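Local structure of DNA mismatch repair protein MUTS (Thermus aquaticus, 1EWQ) at a contact of chain A with DNA. The protein recognises mismatched and unpaired bases in DNA to start mismatch repair, and has a weak ATPase activity. Residues are numbered along the deposited sequence; one frame, centred on the assembly and turned at random.

A contact of chain A with DNA. Residues 39, 41, 70, 72, 74. With nucleotides of chain B.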
loop_
_atom_site.group_PDB
_atom_site.type_symbol
_atom_site.label_atom_id
_atom_site.label_comp_id
_atom_site.label_asym_id
_atom_site.label_seq_id
_atom_site.Cartn_x
_atom_site.Cartn_y
_atom_site.Cartn_z
ATOM N N PHE A 39 -22.246 20.758 -4.074
ATOM C CA PHE A 39 -21.820 19.433 -3.650
ATOM C C PHE A 39 -22.133 18.362 -4.692
ATOM O O PHE A 39 -23.130 18.455 -5.406
ATOM C CB PHE A 39 -22.508 19.028 -2.337
ATOM C CG PHE A 39 -21.985 19.735 -1.120
ATOM C CD1 PHE A 39 -22.347 21.049 -0.851
ATOM C CD2 PHE A 39 -21.129 19.079 -0.236
ATOM C CE1 PHE A 39 -21.866 21.705 0.277
ATOM C CE2 PHE A 39 -20.639 19.728 0.900
ATOM C CZ PHE A 39 -21.011 21.045 1.155
ATOM N N GLU A 41 -23.183 14.747 -4.788
ATOM C CA GLU A 41 -23.742 13.789 -3.844
ATOM C C GLU A 41 -24.042 12.405 -4.400
ATOM O O GLU A 41 -24.160 12.206 -5.613
ATOM C CB GLU A 41 -25.013 14.382 -3.227
ATOM C CG GLU A 41 -24.951 15.895 -3.047
ATOM C CD GLU A 41 -26.222 16.477 -2.454
ATOM O OE1 GLU A 41 -27.325 16.068 -2.873
ATOM O OE2 GLU A 41 -26.117 17.356 -1.573
HETATM N N MSE A 70 -27.190 9.467 2.341
HETATM C CA MSE A 70 -26.615 10.540 1.538
HETATM C C MSE A 70 -25.178 10.866 1.920
HETATM O O MSE A 70 -24.849 10.974 3.095
HETATM C CB MSE A 70 -27.457 11.815 1.668
HETATM C CG MSE A 70 -26.878 13.003 0.904
HETATM SE SE MSE A 70 -27.896 14.629 1.092
HETATM C CE MSE A 70 -26.942 15.387 2.583
ATOM N N GLY A 72 -21.734 13.343 0.320
ATOM C CA GLY A 72 -21.389 14.312 -0.701
ATOM C C GLY A 72 -20.088 15.036 -0.450
ATOM O O GLY A 72 -19.565 15.020 0.660
ATOM N N PRO A 74 -17.824 18.806 -1.563
ATOM C CA PRO A 74 -17.924 20.135 -2.174
ATOM C C PRO A 74 -17.250 20.183 -3.544
ATOM O O PRO A 74 -16.164 19.627 -3.724
ATOM C CB PRO A 74 -17.237 21.034 -1.152
ATOM C CG PRO A 74 -16.236 20.127 -0.520
ATOM C CD PRO A 74 -17.020 18.852 -0.331
ATOM P P DT B 13 -24.484 16.821 7.896
ATOM O OP1 DT B 13 -24.557 15.770 8.945
ATOM O OP2 DT B 13 -24.483 18.254 8.286
ATOM O "O5'" DT B 13 -23.209 16.550 6.997
ATOM C "C5'" DT B 13 -23.342 16.742 5.607
ATOM C "C4'" DT B 13 -22.350 15.907 4.845
ATOM O "O4'" DT B 13 -22.881 15.851 3.511
ATOM C "C3'" DT B 13 -20.980 16.567 4.736
ATOM O "O3'" DT B 13 -19.932 15.593 4.662
ATOM C "C2'" DT B 13 -21.093 17.420 3.485
ATOM C "C1'" DT B 13 -22.195 16.753 2.660
ATOM N N1 DT B 13 -23.204 17.687 2.111
ATOM C C2 DT B 13 -23.918 17.284 1.006
ATOM O O2 DT B 13 -23.781 16.189 0.487
ATOM N N3 DT B 13 -24.805 18.214 0.529
ATOM C C4 DT B 13 -25.051 19.472 1.037
ATOM O O4 DT B 13 -25.856 20.206 0.480
ATOM C C5 DT B 13 -24.294 19.820 2.216
ATOM C C7 DT B 13 -24.525 21.149 2.861
ATOM C C6 DT B 13 -23.414 18.924 2.685
ATOM P P DG B 14 -18.652 15.731 5.631
ATOM O OP1 DG B 14 -17.827 14.502 5.484
ATOM O OP2 DG B 14 -19.110 16.150 6.978
ATOM O "O5'" DG B 14 -17.840 16.949 5.019
ATOM C "C5'" DG B 14 -17.409 16.938 3.668
ATOM C "C4'" DG B 14 -16.856 18.293 3.303
ATOM O "O4'" DG B 14 -17.939 19.251 3.241
ATOM C "C3'" DG B 14 -15.854 18.848 4.313
ATOM O "O3'" DG B 14 -14.814 19.531 3.614
ATOM C "C2'" DG B 14 -16.687 19.797 5.160
ATOM C "C1'" DG B 14 -17.747 20.299 4.186
ATOM N N9 DG B 14 -19.045 20.575 4.803
ATOM C C8 DG B 14 -19.698 19.783 5.717
ATOM N N7 DG B 14 -20.856 20.265 6.078
ATOM C C5 DG B 14 -20.976 21.450 5.365
ATOM C C6 DG B 14 -22.031 22.404 5.339
ATOM O O6 DG B 14 -23.099 22.393 5.964
ATOM N N1 DG B 14 -21.751 23.453 4.470
ATOM C C2 DG B 14 -20.610 23.569 3.714
ATOM N N2 DG B 14 -20.544 24.640 2.910
ATOM N N3 DG B 14 -19.615 22.694 3.738
ATOM C C4 DG B 14 -19.866 21.663 4.577
HETATM O O HOH W 1 -20.739 13.450 3.188
HETATM O O HOH W 2 -26.704 20.260 -1.971
#
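Phe39 and Glu41, on strand 39-43, and Gly72, on strand 67-74, meet the unpaired DT13 of chain B from extended, beta-type backbones, that of Gly72 at phi/psi -158/164°. They form the mismatch-reading site of MutS domain I, with the Phe-X-Glu motif of the family at its centre. The Phe39 ring lies flat on the thymine, 3.6 Å between centroids and with the planes nearly parallel, and CE2 and CD2 ride over the C6 and N1 side of the base. Pro74 flanks the opposite face of the phenyl ring through its CA, toward the rim. The leading edge of Phe39 turns almost perpendicular to the paired guanine DG14, and CZ comes within 3.4 Å of its N3; the phenyl thus caps an unpaired base while wedging against its neighbour. Replacing Phe39 by alanine is likely to leave the thymine face without its stacking partner and the guanine without the ring edge that abuts it.

Glu41 reads the Watson-Crick edge of the same thymine. Its chain is extended beyond CG (chi2 179°), which carries the carboxylate out to the base, where OE2 accepts a nearly straight hydrogen bond of 2.6 Å from N3. The N-H arrives on the anti side of OE2, modestly tilted from the carboxylate plane. Water 2 joins OE2 to the thymine O4, adding an indirect link to this edge. On the thymine face opposite Phe39, the chain of selenomethionine Met70 bends at its third torsion, placing the methyl CE 3.9 Å from C2.

Beside the O2 edge of the thymine, the Gly72 CA comes to 3.3 Å from O2, an approach that the absence of a side chain probably allows. At the sugar, water 1 bridges the backbone N and O of Gly72 to DT13, lying 3.2 Å from the deoxyribose ring oxygen O4' and 2.7 Å from O3'.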